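Long-range contacts in uncharacterized peroxidase-related protein (Silicibacter sp., PDB 2PFX), which is uncharacterised but, as a peroxidase-related member of the carboxymuconolactone decarboxylase family in the AhpD-like clan, may take part in hydroperoxide reduction or related thiol redox chemistry: residues A[12-16]-A[42-46]; A[72-76]-A[122-127]; A[80-84]-A[130-135]; A[87-92]-A[181-187]. All blocks are in the same frame, centred on the assembly; numbering follows the deposited sequence.

Contact 1 (A[12-16]-A[42-46])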
loop_
_atom_site.group_PDB
_atom_site.type_symbol
_atom_site.label_atom_id
_atom_site.label_comp_id
_atom_site.label_asym_id
_atom_site.label_seq_id
_atom_site.Cartn_x
_atom_site.Cartn_y
_atom_site.Cartn_z
ATOM N N ASP A 12 24.484 16.105 14.639
ATOM C CA ASP A 12 25.725 16.734 15.107
ATOM C C ASP A 12 26.766 15.633 15.174
ATOM O O ASP A 12 26.896 14.895 16.147
ATOM C CB ASP A 12 25.453 17.418 16.434
ATOM C CG ASP A 12 26.707 17.889 17.151
ATOM O OD1 ASP A 12 27.642 18.397 16.505
ATOM O OD2 ASP A 12 26.763 17.740 18.393
ATOM N N LEU A 13 27.495 15.474 14.073
ATOM C CA LEU A 13 28.504 14.436 13.983
ATOM C C LEU A 13 29.775 15.077 13.405
ATOM O O LEU A 13 30.034 14.824 12.222
ATOM C CB LEU A 13 28.048 13.221 13.179
ATOM C CG LEU A 13 27.653 11.978 13.981
ATOM C CD1 LEU A 13 27.119 10.880 13.083
ATOM C CD2 LEU A 13 28.824 11.421 14.790
ATOM N N PRO A 14 30.487 15.849 14.215
ATOM C CA PRO A 14 31.691 16.554 13.751
ATOM C C PRO A 14 32.769 15.627 13.171
ATOM O O PRO A 14 32.846 14.493 13.642
ATOM C CB PRO A 14 32.234 17.220 15.021
ATOM C CG PRO A 14 31.606 16.487 16.161
ATOM C CD PRO A 14 30.236 16.147 15.645
HETATM N N MSE A 15 33.535 16.130 12.208
HETATM C CA MSE A 15 34.507 15.469 11.369
HETATM C C MSE A 15 35.887 15.163 11.938
HETATM O O MSE A 15 36.423 14.068 11.665
HETATM C CB MSE A 15 34.774 16.330 10.104
HETATM C CG MSE A 15 34.609 15.480 8.860
HETATM SE SE MSE A 15 34.475 16.477 7.216
HETATM C CE MSE A 15 32.696 17.116 7.602
ATOM N N ALA A 16 36.541 16.032 12.667
ATOM C CA ALA A 16 36.216 17.370 13.110
ATOM C C ALA A 16 37.299 18.334 12.618
ATOM O O ALA A 16 37.894 18.005 11.581
ATOM C CB ALA A 16 36.012 17.360 14.620
ATOM N N LYS A 42 31.654 13.659 3.524
ATOM C CA LYS A 42 31.845 14.426 4.769
ATOM C C LYS A 42 31.065 13.791 5.898
ATOM O O LYS A 42 31.465 13.865 7.066
ATOM C CB LYS A 42 31.448 15.881 4.563
ATOM C CG LYS A 42 32.174 16.576 3.417
ATOM C CD LYS A 42 31.727 18.024 3.236
ATOM C CE LYS A 42 32.801 18.822 2.508
ATOM N NZ LYS A 42 32.216 20.032 1.872
ATOM N N ALA A 43 29.958 13.144 5.558
ATOM C CA ALA A 43 29.116 12.526 6.571
ATOM C C ALA A 43 29.829 11.361 7.243
ATOM O O ALA A 43 29.730 11.197 8.460
ATOM C CB ALA A 43 27.768 12.098 5.973
ATOM N N TYR A 44 30.540 10.568 6.441
ATOM C CA TYR A 44 31.245 9.412 6.971
ATOM C C TYR A 44 32.614 9.758 7.529
ATOM O O TYR A 44 33.207 8.940 8.248
ATOM C CB TYR A 44 31.424 8.333 5.888
ATOM C CG TYR A 44 30.153 7.534 5.685
ATOM C CD1 TYR A 44 29.199 7.969 4.779
ATOM C CD2 TYR A 44 29.906 6.375 6.401
ATOM C CE1 TYR A 44 28.034 7.246 4.601
ATOM C CE2 TYR A 44 28.752 5.642 6.224
ATOM C CZ TYR A 44 27.825 6.089 5.319
ATOM O OH TYR A 44 26.668 5.376 5.127
ATOM N N ALA A 45 33.078 10.953 7.181
ATOM C CA ALA A 45 34.438 11.364 7.518
ATOM C C ALA A 45 34.720 11.590 8.992
ATOM O O ALA A 45 35.880 11.829 9.363
ATOM C CB ALA A 45 34.786 12.612 6.706
ATOM N N PHE A 46 33.749 11.511 9.885
ATOM C CA PHE A 46 34.078 11.582 11.306
ATOM C C PHE A 46 34.865 10.371 11.779
ATOM O O PHE A 46 35.491 10.375 12.844
ATOM C CB PHE A 46 32.808 11.736 12.162
ATOM C CG PHE A 46 31.936 10.498 12.235
ATOM C CD1 PHE A 46 31.007 10.278 11.226
ATOM C CD2 PHE A 46 32.029 9.596 13.277
ATOM C CE1 PHE A 46 30.200 9.161 11.267
ATOM C CE2 PHE A 46 31.230 8.465 13.314
ATOM C CZ PHE A 46 30.317 8.251 12.297
#
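Leu13 lies over one face of the Phe46 ring, and this is the aromatic part of the contact. Its CD2 sits 4.0 Å from the centroid of the Phe46 ring, only 9° off the ring normal. The other methyl, CD1, reaches the Phe46 rim atom CE1. Phe46 has chi1 71°, with CG between its backbone N and its carbonyl carbon. This turns the ring beneath the leucine.

The aliphatic part is made by Met15, a selenomethionine. Its chain bends at chi3, and its CG packs 3.6 Å from Ala45 CB. The terminal CE comes 3.5 Å from Lys42 CB, while the rest of the lysine leads away. Met15 is poorly ordered, so all its contacts, those of its carbonyl included, are less certain than the ring contact.

Backbone oxygens make the third kind of approach. Met15 O meets Phe46 CA at 3.4 Å, with a nearly straight CA-H...O angle of 169°. Pro14 O comes close to Phe46 CB.

The segments join the loop before helix 21-34 to the helix 39-44 region, at a subunit interface. Trp159 of the second subunit meets Phe46 edge-to-face and also packs on Leu13. The N of Asp12 bonds to Asp155 of that subunit.

The two segments therefore adhere through methyls, a ring face and weak C-H...O contact. Conventional polar bonding enters from the neighbouring subunit.

Contact 2 (A[72-76]-A[122-127])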
loop_
_atom_site.group_PDB
_atom_site.type_symbol
_atom_site.label_atom_id
_atom_site.label_comp_id
_atom_site.label_asym_id
_atom_site.label_seq_id
_atom_site.Cartn_x
_atom_site.Cartn_y
_atom_site.Cartn_z
ATOM N N GLU A 72 24.783 2.752 -16.847
ATOM C CA GLU A 72 23.713 1.826 -16.494
ATOM C C GLU A 72 23.534 1.734 -14.983
ATOM O O GLU A 72 22.409 1.688 -14.482
ATOM C CB GLU A 72 24.007 0.472 -17.142
ATOM C CG GLU A 72 23.419 0.357 -18.534
ATOM C CD GLU A 72 23.933 -0.781 -19.387
ATOM O OE1 GLU A 72 24.911 -1.459 -19.022
ATOM O OE2 GLU A 72 23.337 -1.012 -20.468
ATOM N N ARG A 73 24.662 1.718 -14.274
ATOM C CA ARG A 73 24.606 1.603 -12.802
ATOM C C ARG A 73 24.069 2.889 -12.204
ATOM O O ARG A 73 23.326 2.838 -11.229
ATOM C CB ARG A 73 25.986 1.201 -12.302
ATOM C CG ARG A 73 26.337 -0.223 -12.712
ATOM C CD ARG A 73 27.737 -0.590 -12.276
ATOM N NE ARG A 73 28.681 -0.356 -13.349
ATOM C CZ ARG A 73 29.999 -0.508 -13.300
ATOM N NH1 ARG A 73 30.609 -0.899 -12.197
ATOM N NH2 ARG A 73 30.725 -0.264 -14.387
ATOM N N GLU A 74 24.428 4.008 -12.814
ATOM C CA GLU A 74 23.861 5.286 -12.360
ATOM C C GLU A 74 22.362 5.344 -12.635
ATOM O O GLU A 74 21.621 5.940 -11.852
ATOM C CB GLU A 74 24.546 6.463 -13.033
ATOM C CG GLU A 74 25.909 6.820 -12.497
ATOM C CD GLU A 74 25.938 7.229 -11.034
ATOM O OE1 GLU A 74 24.863 7.368 -10.418
ATOM O OE2 GLU A 74 27.072 7.407 -10.523
HETATM N N MSE A 75 21.918 4.745 -13.734
HETATM C CA MSE A 75 20.490 4.711 -14.042
HETATM C C MSE A 75 19.726 3.922 -12.990
HETATM O O MSE A 75 18.631 4.263 -12.558
HETATM C CB MSE A 75 20.310 4.128 -15.458
HETATM C CG MSE A 75 20.785 5.086 -16.540
HETATM SE SE MSE A 75 20.795 4.161 -18.256
HETATM C CE MSE A 75 18.940 4.547 -18.503
ATOM N N ILE A 76 20.314 2.825 -12.540
ATOM C CA ILE A 76 19.705 2.004 -11.521
ATOM C C ILE A 76 19.580 2.843 -10.259
ATOM O O ILE A 76 18.550 2.885 -9.599
ATOM C CB ILE A 76 20.524 0.738 -11.235
ATOM C CG1 ILE A 76 20.429 -0.337 -12.318
ATOM C CG2 ILE A 76 20.141 0.111 -9.905
ATOM C CD1 ILE A 76 21.478 -1.440 -12.181
ATOM N N ARG A 122 16.744 -4.129 -23.012
ATOM C CA ARG A 122 17.781 -4.505 -22.054
ATOM C C ARG A 122 17.802 -3.532 -20.868
ATOM O O ARG A 122 17.769 -3.975 -19.717
ATOM C CB ARG A 122 19.143 -4.539 -22.729
ATOM C CG ARG A 122 20.355 -4.644 -21.812
ATOM C CD ARG A 122 21.596 -4.045 -22.461
ATOM N NE ARG A 122 22.699 -3.768 -21.544
ATOM C CZ ARG A 122 23.551 -4.685 -21.087
ATOM N NH1 ARG A 122 23.420 -5.953 -21.463
ATOM N NH2 ARG A 122 24.536 -4.348 -20.250
ATOM N N GLN A 123 17.839 -2.240 -21.171
ATOM C CA GLN A 123 17.922 -1.287 -20.066
ATOM C C GLN A 123 16.594 -1.232 -19.347
ATOM O O GLN A 123 16.567 -1.077 -18.136
ATOM C CB GLN A 123 18.341 0.097 -20.590
ATOM C CG GLN A 123 19.790 0.072 -21.026
ATOM C CD GLN A 123 20.377 1.408 -21.412
ATOM O OE1 GLN A 123 19.664 2.332 -21.789
ATOM N NE2 GLN A 123 21.709 1.438 -21.316
ATOM N N ARG A 124 15.503 -1.361 -20.113
ATOM C CA ARG A 124 14.219 -1.264 -19.409
ATOM C C ARG A 124 14.031 -2.424 -18.465
ATOM O O ARG A 124 13.549 -2.238 -17.340
ATOM C CB ARG A 124 13.085 -1.204 -20.438
ATOM C CG ARG A 124 11.724 -1.203 -19.788
ATOM C CD ARG A 124 11.533 -0.104 -18.710
ATOM N NE ARG A 124 10.127 -0.287 -18.255
ATOM C CZ ARG A 124 9.091 0.429 -18.662
ATOM N NH1 ARG A 124 9.153 1.432 -19.525
ATOM N NH2 ARG A 124 7.900 0.106 -18.163
ATOM N N VAL A 125 14.365 -3.668 -18.833
ATOM C CA VAL A 125 14.112 -4.760 -17.885
ATOM C C VAL A 125 15.075 -4.699 -16.705
ATOM O O VAL A 125 14.741 -5.097 -15.589
ATOM C CB VAL A 125 14.146 -6.134 -18.564
ATOM C CG1 VAL A 125 13.087 -6.127 -19.683
ATOM C CG2 VAL A 125 15.505 -6.517 -19.123
HETATM N N MSE A 126 16.270 -4.179 -16.935
HETATM C CA MSE A 126 17.217 -3.914 -15.863
HETATM C C MSE A 126 16.585 -3.012 -14.803
HETATM O O MSE A 126 16.606 -3.296 -13.599
HETATM C CB MSE A 126 18.467 -3.304 -16.464
HETATM C CG MSE A 126 19.552 -2.977 -15.448
HETATM SE SE MSE A 126 20.971 -1.968 -16.244
HETATM C CE MSE A 126 19.975 -0.353 -16.435
ATOM N N LEU A 127 15.989 -1.922 -15.255
ATOM C CA LEU A 127 15.310 -1.015 -14.331
ATOM C C LEU A 127 14.035 -1.571 -13.714
ATOM O O LEU A 127 13.727 -1.286 -12.554
ATOM C CB LEU A 127 15.030 0.330 -15.014
ATOM C CG LEU A 127 16.272 1.072 -15.507
ATOM C CD1 LEU A 127 15.899 2.357 -16.217
ATOM C CD2 LEU A 127 17.252 1.372 -14.368
#
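Glu72 carries the polar end of this contact, where it meets Arg122, Gln123 and Met126. Its CB lies 4.0 Å from SE of Met126, a selenomethionine that crosses the glutamate at about a right angle. Its CG touches both that selenium and the amide NE2 of Gln123. The chain stays extended beyond CG (chi2 165°) and carries the carboxylate to Arg122.

The guanidinium grips it side-on. Arg122 NE donates to Glu72 OE2 at 3.0 Å, and Arg122 NH2 donates to Glu72 OE1 at 3.2 Å. Both oxygens lie in the guanidinium plane and are met on their syn sides, although the two flat groups are tilted by 32°. Gln123 NE2 takes the anti side of Glu72 OE2 at 3.1 Å, with its amide turned well away from the carboxylate plane. OE1 also accepts from the backbone N of Ser69, the glutamate's half of a capping box at the start of helix 70-84. These bonds fix the buried carboxylate and would probably favour its charged form.

Further along, the packing is apolar. Ile76 CD1 meets Met126 CG at 4.1 Å, and Leu127 CD2 lies 3.8 Å from Ile76 CA. Ile161 of helix 155-178 covers Ile76 and Met126.

The local axes of 72-76 and 122-127 cross at -39°, 10.4 Å apart at closest. The pair belongs to a chain whose regular structure is all helical, consistent with the AhpD-like fold.

Contact 3 (A[80-84]-A[130-135])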
loop_
_atom_site.group_PDB
_atom_site.type_symbol
_atom_site.label_atom_id
_atom_site.label_comp_id
_atom_site.label_asym_id
_atom_site.label_seq_id
_atom_site.Cartn_x
_atom_site.Cartn_y
_atom_site.Cartn_z
ATOM N N VAL A 80 16.007 3.590 -8.273
ATOM C CA VAL A 80 15.853 3.247 -6.849
ATOM C C VAL A 80 15.543 4.504 -6.052
ATOM O O VAL A 80 14.574 4.527 -5.292
ATOM C CB VAL A 80 17.090 2.523 -6.292
ATOM C CG1 VAL A 80 16.919 2.211 -4.809
ATOM C CG2 VAL A 80 17.338 1.231 -7.066
ATOM N N SER A 81 16.337 5.561 -6.213
ATOM C CA SER A 81 16.144 6.792 -5.465
ATOM C C SER A 81 14.808 7.461 -5.687
ATOM O O SER A 81 14.255 8.125 -4.831
ATOM C CB SER A 81 17.206 7.814 -5.890
ATOM O OG SER A 81 18.491 7.264 -5.748
ATOM N N SER A 82 14.308 7.329 -6.925
ATOM C CA SER A 82 13.021 7.925 -7.240
ATOM C C SER A 82 11.924 7.215 -6.459
ATOM O O SER A 82 11.012 7.825 -5.897
ATOM C CB SER A 82 12.766 7.843 -8.751
ATOM O OG SER A 82 11.515 8.412 -9.091
ATOM N N ILE A 83 11.994 5.883 -6.418
ATOM C CA ILE A 83 10.987 5.130 -5.723
ATOM C C ILE A 83 11.034 5.410 -4.217
ATOM O O ILE A 83 9.976 5.502 -3.593
ATOM C CB ILE A 83 11.121 3.616 -5.967
ATOM C CG1 ILE A 83 10.869 3.235 -7.430
ATOM C CG2 ILE A 83 10.222 2.836 -5.023
ATOM C CD1 ILE A 83 11.488 1.920 -7.828
ATOM N N ASN A 84 12.236 5.566 -3.682
ATOM C CA ASN A 84 12.366 5.899 -2.267
ATOM C C ASN A 84 12.300 7.392 -1.965
ATOM O O ASN A 84 12.317 7.767 -0.775
ATOM C CB ASN A 84 13.694 5.383 -1.712
ATOM C CG ASN A 84 13.718 3.867 -1.664
ATOM O OD1 ASN A 84 12.702 3.222 -1.422
ATOM N ND2 ASN A 84 14.886 3.326 -1.894
ATOM N N ALA A 130 15.189 -3.757 -10.835
ATOM C CA ALA A 130 15.621 -2.907 -9.722
ATOM C C ALA A 130 14.404 -2.370 -8.987
ATOM O O ALA A 130 14.390 -2.366 -7.751
ATOM C CB ALA A 130 16.518 -1.789 -10.220
ATOM N N ALA A 131 13.405 -1.938 -9.735
ATOM C CA ALA A 131 12.146 -1.418 -9.191
ATOM C C ALA A 131 11.425 -2.461 -8.366
ATOM O O ALA A 131 10.962 -2.203 -7.247
ATOM C CB ALA A 131 11.213 -0.906 -10.288
ATOM N N LYS A 132 11.330 -3.665 -8.913
ATOM C CA LYS A 132 10.686 -4.738 -8.177
ATOM C C LYS A 132 11.458 -5.141 -6.925
ATOM O O LYS A 132 10.904 -5.507 -5.871
ATOM C CB LYS A 132 10.485 -5.940 -9.103
ATOM C CG LYS A 132 9.714 -7.051 -8.369
ATOM C CD LYS A 132 9.419 -8.234 -9.281
ATOM C CE LYS A 132 8.542 -9.235 -8.531
ATOM N NZ LYS A 132 7.861 -10.115 -9.514
HETATM N N MSE A 133 12.779 -5.121 -6.981
HETATM C CA MSE A 133 13.606 -5.350 -5.814
HETATM C C MSE A 133 13.384 -4.269 -4.760
HETATM O O MSE A 133 13.399 -4.505 -3.561
HETATM C CB MSE A 133 15.077 -5.297 -6.205
HETATM C CG MSE A 133 15.642 -6.569 -6.803
HETATM SE SE MSE A 133 17.484 -6.463 -7.201
HETATM C CE MSE A 133 18.091 -6.278 -5.401
ATOM N N THR A 134 13.162 -3.059 -5.257
ATOM C CA THR A 134 13.022 -1.917 -4.360
ATOM C C THR A 134 11.685 -1.972 -3.647
ATOM O O THR A 134 11.595 -1.769 -2.424
ATOM C CB THR A 134 13.245 -0.616 -5.143
ATOM O OG1 THR A 134 14.613 -0.589 -5.589
ATOM C CG2 THR A 134 13.056 0.606 -4.242
ATOM N N ARG A 135 10.625 -2.308 -4.382
ATOM C CA ARG A 135 9.298 -2.414 -3.769
ATOM C C ARG A 135 8.963 -3.742 -3.118
ATOM O O ARG A 135 8.175 -3.813 -2.153
ATOM C CB ARG A 135 8.264 -2.131 -4.870
ATOM C CG ARG A 135 8.164 -0.654 -5.185
ATOM C CD ARG A 135 8.257 -0.350 -6.660
ATOM N NE ARG A 135 6.948 -0.176 -7.266
ATOM C CZ ARG A 135 6.717 0.171 -8.520
ATOM N NH1 ARG A 135 7.704 0.409 -9.385
ATOM N NH2 ARG A 135 5.434 0.277 -8.872
HETATM O O HOH W 1 12.028 0.733 -0.974
#
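Thr134 and Ile83 reach toward each other tip to tip, each placed by a first torsion near -65°. In Thr134 this sets OG1 beside the backbone N and leaves the methyl CG2 facing helix 70-84. In Ile83 it sends CG2 to the threonine, while CG1 carries CD1 to Ala131. The setting is a packed helix pair of the AhpD-like fold, helix 70-84 against helix 121-136, with local axes 9.8 Å apart and a crossing angle of -37°.

The Ile83 and Thr134 methyls CG2 touch at 3.7 Å. On the neighbouring turn, Ile83 CD1 sits 3.7 Å from Ala131 CA. The small alanine lets the isoleucine tip come right up to the helix backbone. Arg135 lays its aliphatic part across Ile83, with CG and CD against the isoleucine methyls. Its charged end turns elsewhere, to a salt bridge with Glu139 of the third subunit.

Val80 closes the other end. Both of its methyls lie against Thr134 OG1, the nearer being CG2 at 3.6 Å. That hydroxyl is not left bare among them. It donates to Ala130 O within its own helix.

Asn84 adds a polar link. Its OD1 turns to a water that also bonds Thr134 O. Asn169 and Asn172 of helix 155-178 hold Asn84 ND2, and Asn169 also bonds Thr134 OG1. Arg173 of the second subunit reaches the Thr134 carbonyl.

Thr134 OG1 is 2.8 Å from Ala130 O and lies above the carbonyl plane, while Thr134 N reaches that oxygen from the opposite face.

Contact 4 (A[87-92]-A[181-187])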
loop_
_atom_site.group_PDB
_atom_site.type_symbol
_atom_site.label_atom_id
_atom_site.label_comp_id
_atom_site.label_asym_id
_atom_site.label_seq_id
_atom_site.Cartn_x
_atom_site.Cartn_y
_atom_site.Cartn_z
ATOM N N PHE A 87 15.983 12.667 -1.776
ATOM C CA PHE A 87 16.500 13.931 -2.293
ATOM C C PHE A 87 17.994 13.922 -2.572
ATOM O O PHE A 87 18.381 14.347 -3.667
ATOM C CB PHE A 87 16.161 15.069 -1.298
ATOM C CG PHE A 87 16.549 16.454 -1.783
ATOM C CD1 PHE A 87 16.101 17.019 -2.958
ATOM C CD2 PHE A 87 17.431 17.204 -1.017
ATOM C CE1 PHE A 87 16.527 18.264 -3.375
ATOM C CE2 PHE A 87 17.837 18.452 -1.414
ATOM C CZ PHE A 87 17.391 19.011 -2.603
ATOM N N TYR A 88 18.826 13.499 -1.620
ATOM C CA TYR A 88 20.271 13.531 -1.780
ATOM C C TYR A 88 20.631 12.810 -3.087
ATOM O O TYR A 88 21.394 13.284 -3.930
ATOM C CB TYR A 88 21.049 12.929 -0.581
ATOM C CG TYR A 88 22.550 12.978 -0.815
ATOM C CD1 TYR A 88 23.314 12.027 -1.480
ATOM C CD2 TYR A 88 23.269 14.072 -0.316
ATOM C CE1 TYR A 88 24.657 12.124 -1.666
ATOM C CE2 TYR A 88 24.631 14.190 -0.496
ATOM C CZ TYR A 88 25.328 13.219 -1.172
ATOM O OH TYR A 88 26.683 13.275 -1.372
ATOM N N CYS A 89 20.158 11.572 -3.142
ATOM C CA CYS A 89 20.645 10.639 -4.146
ATOM C C CYS A 89 20.047 11.012 -5.492
ATOM O O CYS A 89 20.695 10.837 -6.520
ATOM C CB CYS A 89 20.281 9.213 -3.712
ATOM S SG CYS A 89 21.101 8.691 -2.172
ATOM N N LEU A 90 18.824 11.545 -5.480
ATOM C CA LEU A 90 18.189 11.946 -6.740
ATOM C C LEU A 90 18.971 13.094 -7.367
ATOM O O LEU A 90 19.148 13.169 -8.581
ATOM C CB LEU A 90 16.725 12.304 -6.544
ATOM C CG LEU A 90 15.751 11.121 -6.467
ATOM C CD1 LEU A 90 14.410 11.509 -5.863
ATOM C CD2 LEU A 90 15.587 10.522 -7.871
ATOM N N VAL A 91 19.454 13.973 -6.494
ATOM C CA VAL A 91 20.256 15.091 -6.973
ATOM C C VAL A 91 21.638 14.648 -7.432
ATOM O O VAL A 91 22.070 15.033 -8.528
ATOM C CB VAL A 91 20.391 16.151 -5.857
ATOM C CG1 VAL A 91 21.416 17.200 -6.277
ATOM C CG2 VAL A 91 19.020 16.727 -5.548
ATOM N N ALA A 92 22.302 13.865 -6.595
ATOM C CA ALA A 92 23.671 13.464 -6.887
ATOM C C ALA A 92 23.732 12.558 -8.115
ATOM O O ALA A 92 24.562 12.775 -9.014
ATOM C CB ALA A 92 24.290 12.799 -5.663
HETATM N N MSE A 181 22.183 16.403 3.025
HETATM C CA MSE A 181 21.894 17.387 1.982
HETATM C C MSE A 181 22.846 17.309 0.814
HETATM O O MSE A 181 24.071 17.288 0.989
HETATM C CB MSE A 181 21.960 18.775 2.635
HETATM C CG MSE A 181 20.716 19.120 3.431
HETATM SE SE MSE A 181 19.085 19.128 2.414
HETATM C CE MSE A 181 19.642 20.678 1.389
ATOM N N PRO A 182 22.332 17.272 -0.408
ATOM C CA PRO A 182 23.266 17.287 -1.553
ATOM C C PRO A 182 23.945 18.633 -1.783
ATOM O O PRO A 182 23.435 19.727 -1.537
ATOM C CB PRO A 182 22.334 16.898 -2.697
ATOM C CG PRO A 182 21.016 17.474 -2.280
ATOM C CD PRO A 182 20.917 17.206 -0.802
ATOM N N ASN A 183 25.193 18.561 -2.275
ATOM C CA ASN A 183 25.992 19.729 -2.576
ATOM C C ASN A 183 25.249 20.606 -3.561
ATOM O O ASN A 183 24.723 20.173 -4.578
ATOM C CB ASN A 183 27.356 19.370 -3.182
ATOM C CG ASN A 183 28.187 18.447 -2.319
ATOM O OD1 ASN A 183 27.750 17.314 -2.101
ATOM N ND2 ASN A 183 29.344 18.913 -1.851
ATOM N N ALA A 184 25.219 21.898 -3.268
ATOM C CA ALA A 184 24.413 22.802 -4.089
ATOM C C ALA A 184 24.852 22.796 -5.543
ATOM O O ALA A 184 24.030 23.078 -6.414
ATOM C CB ALA A 184 24.477 24.201 -3.491
ATOM N N GLU A 185 26.106 22.453 -5.792
ATOM C CA GLU A 185 26.646 22.520 -7.139
ATOM C C GLU A 185 25.964 21.552 -8.083
ATOM O O GLU A 185 25.916 21.818 -9.282
ATOM C CB GLU A 185 28.149 22.204 -7.160
ATOM C CG GLU A 185 28.982 23.280 -6.472
ATOM C CD GLU A 185 29.387 22.861 -5.070
ATOM O OE1 GLU A 185 28.476 22.559 -4.274
ATOM O OE2 GLU A 185 30.597 22.827 -4.768
ATOM N N TYR A 186 25.476 20.435 -7.555
ATOM C CA TYR A 186 24.894 19.439 -8.454
ATOM C C TYR A 186 23.748 19.927 -9.319
ATOM O O TYR A 186 23.571 19.493 -10.466
ATOM C CB TYR A 186 24.358 18.292 -7.605
ATOM C CG TYR A 186 25.361 17.268 -7.124
ATOM C CD1 TYR A 186 26.214 16.583 -7.967
ATOM C CD2 TYR A 186 25.447 16.958 -5.758
ATOM C CE1 TYR A 186 27.118 15.642 -7.500
ATOM C CE2 TYR A 186 26.344 16.024 -5.294
ATOM C CZ TYR A 186 27.186 15.359 -6.155
ATOM O OH TYR A 186 28.072 14.435 -5.628
ATOM N N HIS A 187 22.913 20.798 -8.767
ATOM C CA HIS A 187 21.613 21.090 -9.338
ATOM C C HIS A 187 21.750 21.664 -10.739
ATOM O O HIS A 187 20.964 21.327 -11.618
ATOM C CB HIS A 187 20.838 22.084 -8.459
ATOM C CG HIS A 187 20.481 21.523 -7.127
ATOM N ND1 HIS A 187 19.476 20.601 -6.955
ATOM C CD2 HIS A 187 21.000 21.749 -5.891
ATOM C CE1 HIS A 187 19.380 20.297 -5.676
ATOM N NE2 HIS A 187 20.293 20.967 -5.001
HETATM O O HOH W 2 27.440 12.579 -3.674
HETATM O O HOH W 3 21.046 17.229 -10.036
#
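Pro182 is wedged between Phe87 and Val91, and here the packing is tight. Its CD comes 3.4 Å from Phe87 CE2, with CG equally near. Its CB rests on Val91 CG1 at 3.7 Å. Tyr88 closes in from the next position of the helix, with CD2 3.3 Å from Pro182 N. Met181, a selenomethionine in two conformers, puts SE at the Phe87 ring edge in one, a doubtful Met-aromatic contact.

Val91 reaches the far end of the loop as well. With chi1 171°, its CG1 lies over the His187 ring face, 4.0 Å from the centroid, and also touches Tyr186 CB. Its CG2 meets His187 CE1. His187 ND1 is buried here with no polar partner in the model.

Segment 87-92 opens helix 87-101 and holds Cys89, probably the second cysteine of a CxxC motif as in AhpD-like proteins. Segment 181-187, from the loop after helix 155-178, covers the helix on another side, since Cys89 faces away from it.

The solvent side lies at Tyr186, which is partly exposed, though its ring still lies flat over Ala92. Ala92 CA is 3.9 Å from the ring centroid and 3° off the normal. Beyond that, water takes over. One molecule joins the hydroxyls of Tyr88 and Tyr186, and the Tyr88 hydroxyl also bonds to Val40 N. Another water donates to Val91 O at 2.9 Å and only weakly to Tyr186 O.

Overall arrangement
Contacts 2 and 3 are successive levels of one helix pair, 70-84 with 121-136. Their centres are 12 Å apart, and they touch where Ile76 CG2 meets Ala130 CB at 4.1 Å. Contact 4 continues into the next helix and touches contact 3, with Ser81 OG 3.3 Å from Cys89 CB. The probable redox site draws on both helices: Cys89 in 87-92, and Glu74 in 72-76, which bonds to His93 but takes no part in contact 2. An acetate, probably from the crystallisation liquor, lies about 5 Å from the Arg122 side chain. Contact 1 is peripheral, centred about 33 Å from contact 2. Contacts 1 and 3 both meet the second subunit; contact 4 packs on the fourth.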